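Local coordinates for putative cell invasion protein with MAC/Perforin domain (PDB 3KK7) that belongs to the membrane-attack complex/perforin family and is a putative cell invasion protein of a human gut symbiont, its exact role unknown, at residues Ser59-Asp71 / Leu132-Lys144. Numbering follows the deposited sequence.
Sequences SYAVENGTSIIGD and LGPFKFGRQKTIK
Ser-67 OG takes part in two bonds: it receives Arg-139 NE at 2.9 Å and gives its own proton to Thr-66 O, 2.6 Å away and met on a lone pair in the carbonyl plane. This is where, in the MACPF domain, the loop after strand 58-60 packs along helix 133-146. Arg-139 holds Ser-67 side-on, its second bond running from NH2 to Ser-67 O at 2.8 Å; both oxygens lie near the guanidinium plane, though NH2 sits above the carbonyl plane of Ser-67. Turns about the CB-CG and CG-CD bonds (chi2 56°, chi3 62°) bend the arginine chain back to the loop, leaving NH1 for a salt bridge with Glu-161 on strand 157-173. A leucine in place of Arg-139 would probably leave both Ser-67 OG and Ser-67 O without these donors and Glu-161 without this charge partner. Thr-142 OG1 lies 3.1 Å from Thr-66 O and near Gly-138 O of its own helix. Toward the start of the helix the contact turns apolar: Val-62 CG1 meets Phe-135 CB at 3.6 Å and borders the ring at its edge, while Ile-69 CG1 approaches CE1 of the same ring. Val-62 also touches Phe-120, in a loop of the same chain. Nearer the surface, the chain of Glu-63 runs past one ring carbon of the proline, its CB 3.7 Å from Pro-134 CB.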
# COMPACT_ATOMS: atom_id res chain seq x y z
N SER A 59 -4.17 -3.46 8.29
CA SER A 59 -3.82 -2.39 7.38
C SER A 59 -3.83 -1.07 8.15
O SER A 59 -4.51 -0.91 9.19
CB SER A 59 -4.80 -2.36 6.23
OG SER A 59 -6.10 -2.10 6.75
N TYR A 60 -3.09 -0.12 7.61
CA TYR A 60 -2.93 1.18 8.19
C TYR A 60 -3.14 2.24 7.10
O TYR A 60 -2.57 2.12 6.00
CB TYR A 60 -1.54 1.29 8.82
CG TYR A 60 -1.33 2.62 9.48
CD1 TYR A 60 -0.83 3.71 8.77
CD2 TYR A 60 -1.66 2.80 10.81
CE1 TYR A 60 -0.66 4.96 9.38
CE2 TYR A 60 -1.49 4.03 11.42
CZ TYR A 60 -1.00 5.10 10.71
OH TYR A 60 -0.85 6.30 11.35
N ALA A 61 -3.93 3.27 7.41
CA ALA A 61 -4.32 4.30 6.42
C ALA A 61 -3.54 5.59 6.55
O ALA A 61 -3.60 6.28 7.58
CB ALA A 61 -5.81 4.60 6.55
N VAL A 62 -2.81 5.94 5.50
CA VAL A 62 -2.01 7.17 5.52
C VAL A 62 -2.84 8.28 4.88
O VAL A 62 -3.29 9.19 5.56
CB VAL A 62 -0.64 6.99 4.78
CG1 VAL A 62 0.12 8.33 4.69
CG2 VAL A 62 0.24 5.93 5.46
N GLU A 63 -3.07 8.18 3.56
CA GLU A 63 -3.75 9.22 2.79
C GLU A 63 -5.11 9.58 3.32
O GLU A 63 -5.48 10.75 3.33
CB GLU A 63 -3.94 8.77 1.33
CG GLU A 63 -4.42 9.88 0.37
CD GLU A 63 -4.37 9.45 -1.10
OE1 GLU A 63 -4.44 8.25 -1.42
OE2 GLU A 63 -4.25 10.33 -1.96
N ASN A 64 -5.89 8.59 3.72
CA ASN A 64 -7.25 8.82 4.16
C ASN A 64 -7.42 8.66 5.66
O ASN A 64 -8.50 8.37 6.12
CB ASN A 64 -8.17 7.83 3.44
CG ASN A 64 -8.24 8.09 1.93
OD1 ASN A 64 -8.48 7.15 1.15
ND2 ASN A 64 -8.03 9.34 1.50
N GLY A 65 -6.36 8.84 6.43
CA GLY A 65 -6.46 8.69 7.88
C GLY A 65 -6.48 10.04 8.55
O GLY A 65 -6.66 11.06 7.92
N THR A 66 -6.26 10.03 9.85
CA THR A 66 -6.20 11.25 10.63
C THR A 66 -4.90 12.06 10.42
O THR A 66 -4.85 13.24 10.75
CB THR A 66 -6.30 10.92 12.10
OG1 THR A 66 -5.08 10.24 12.52
CG2 THR A 66 -7.56 10.07 12.37
N SER A 67 -3.86 11.40 9.91
CA SER A 67 -2.53 11.98 9.65
C SER A 67 -1.67 12.07 10.91
O SER A 67 -0.57 12.58 10.87
CB SER A 67 -2.59 13.35 8.95
OG SER A 67 -2.67 14.39 9.89
N ILE A 68 -2.18 11.54 12.03
CA ILE A 68 -1.39 11.40 13.23
C ILE A 68 -0.75 10.02 13.14
O ILE A 68 -1.43 9.00 13.08
CB ILE A 68 -2.21 11.52 14.50
CG1 ILE A 68 -3.01 12.83 14.50
CG2 ILE A 68 -1.28 11.50 15.70
CD1 ILE A 68 -2.18 14.11 14.56
N ILE A 69 0.57 10.03 13.09
CA ILE A 69 1.38 8.83 12.91
C ILE A 69 1.19 7.88 14.09
O ILE A 69 1.44 8.24 15.24
CB ILE A 69 2.87 9.18 12.82
CG1 ILE A 69 3.13 10.13 11.65
CG2 ILE A 69 3.71 7.90 12.67
CD1 ILE A 69 4.41 10.93 11.81
N GLY A 70 0.75 6.66 13.79
CA GLY A 70 0.57 5.64 14.81
C GLY A 70 -0.75 5.66 15.55
O GLY A 70 -0.97 4.85 16.45
N ASP A 71 -1.63 6.59 15.17
CA ASP A 71 -2.97 6.73 15.73
C ASP A 71 -3.79 5.46 15.43
O ASP A 71 -3.94 5.09 14.27
CB ASP A 71 -3.60 7.99 15.08
CG ASP A 71 -5.05 8.27 15.52
OD1 ASP A 71 -5.71 7.44 16.18
OD2 ASP A 71 -5.52 9.38 15.15
N LEU A 132 5.86 10.08 -0.29
CA LEU A 132 5.40 10.92 0.80
C LEU A 132 4.19 11.80 0.46
O LEU A 132 3.55 12.31 1.38
CB LEU A 132 6.55 11.80 1.27
CG LEU A 132 7.67 11.07 2.02
CD1 LEU A 132 8.87 11.97 2.19
CD2 LEU A 132 7.12 10.55 3.40
N GLY A 133 3.88 11.97 -0.83
CA GLY A 133 2.75 12.80 -1.27
C GLY A 133 1.45 12.58 -0.49
O GLY A 133 0.87 13.52 0.06
N PRO A 134 1.01 11.33 -0.39
CA PRO A 134 -0.27 11.10 0.32
C PRO A 134 -0.24 11.45 1.80
O PRO A 134 -1.21 12.02 2.33
CB PRO A 134 -0.54 9.61 0.10
CG PRO A 134 0.27 9.28 -1.18
CD PRO A 134 1.49 10.12 -1.08
N PHE A 135 0.88 11.16 2.46
CA PHE A 135 1.03 11.56 3.85
C PHE A 135 0.92 13.08 3.97
O PHE A 135 0.19 13.59 4.80
CB PHE A 135 2.35 11.08 4.42
CG PHE A 135 2.60 11.60 5.79
CD1 PHE A 135 1.79 11.20 6.84
CD2 PHE A 135 3.63 12.50 6.03
CE1 PHE A 135 1.99 11.69 8.11
CE2 PHE A 135 3.85 13.01 7.29
CZ PHE A 135 3.03 12.62 8.34
N LYS A 136 1.66 13.80 3.13
CA LYS A 136 1.68 15.27 3.20
C LYS A 136 0.31 15.87 2.86
O LYS A 136 -0.13 16.85 3.47
CB LYS A 136 2.75 15.86 2.27
CG LYS A 136 4.15 15.47 2.62
CD LYS A 136 5.16 15.94 1.59
CE LYS A 136 6.57 15.58 2.06
NZ LYS A 136 7.60 15.84 1.02
N PHE A 137 -0.34 15.25 1.89
CA PHE A 137 -1.68 15.66 1.50
C PHE A 137 -2.67 15.50 2.66
O PHE A 137 -3.44 16.39 2.93
CB PHE A 137 -2.16 14.86 0.28
CG PHE A 137 -3.61 15.15 -0.12
CD1 PHE A 137 -3.92 16.26 -0.91
CD2 PHE A 137 -4.65 14.35 0.34
CE1 PHE A 137 -5.23 16.55 -1.24
CE2 PHE A 137 -5.97 14.63 0.00
CZ PHE A 137 -6.26 15.73 -0.79
N GLY A 138 -2.61 14.36 3.33
CA GLY A 138 -3.49 14.08 4.46
C GLY A 138 -3.27 15.02 5.61
O GLY A 138 -4.22 15.44 6.27
N ARG A 139 -2.04 15.39 5.87
CA ARG A 139 -1.81 16.30 6.97
C ARG A 139 -2.45 17.64 6.62
O ARG A 139 -3.21 18.18 7.43
CB ARG A 139 -0.32 16.43 7.34
CG ARG A 139 0.05 17.54 8.34
CD ARG A 139 -0.71 17.42 9.64
NE ARG A 139 -0.42 16.17 10.36
CZ ARG A 139 0.56 16.00 11.24
NH1 ARG A 139 1.43 16.99 11.51
NH2 ARG A 139 0.70 14.83 11.83
N GLN A 140 -2.18 18.15 5.41
CA GLN A 140 -2.73 19.43 5.00
C GLN A 140 -4.26 19.41 5.03
O GLN A 140 -4.88 20.37 5.40
CB GLN A 140 -2.28 19.85 3.59
CG GLN A 140 -2.82 21.24 3.20
CD GLN A 140 -2.25 21.80 1.92
OE1 GLN A 140 -1.58 21.11 1.15
NE2 GLN A 140 -2.53 23.05 1.67
N LYS A 141 -4.84 18.31 4.58
CA LYS A 141 -6.29 18.15 4.58
C LYS A 141 -6.85 18.27 6.01
O LYS A 141 -7.82 18.99 6.25
CB LYS A 141 -6.65 16.81 3.90
CG LYS A 141 -8.13 16.45 3.95
CD LYS A 141 -8.45 15.23 3.05
CE LYS A 141 -9.93 14.82 3.16
NZ LYS A 141 -10.30 14.30 4.52
N THR A 142 -6.18 17.62 6.96
CA THR A 142 -6.55 17.70 8.35
C THR A 142 -6.39 19.11 8.88
O THR A 142 -7.29 19.62 9.56
CB THR A 142 -5.70 16.72 9.23
OG1 THR A 142 -5.83 15.40 8.72
CG2 THR A 142 -6.14 16.76 10.69
N ILE A 143 -5.25 19.74 8.60
CA ILE A 143 -5.04 21.11 9.08
C ILE A 143 -6.21 21.97 8.58
O ILE A 143 -6.83 22.69 9.37
CB ILE A 143 -3.75 21.80 8.59
CG1 ILE A 143 -2.52 20.96 8.93
CG2 ILE A 143 -3.62 23.18 9.22
CD1 ILE A 143 -2.39 20.61 10.39
N LYS A 144 -6.53 21.86 7.30
CA LYS A 144 -7.59 22.67 6.74
C LYS A 144 -8.96 22.38 7.37
O LYS A 144 -9.75 23.29 7.52
CB LYS A 144 -7.64 22.52 5.22
CG LYS A 144 -6.50 23.17 4.48
CD LYS A 144 -6.83 23.24 2.98
CE LYS A 144 -5.81 24.00 2.19
NZ LYS A 144 -6.23 24.14 0.76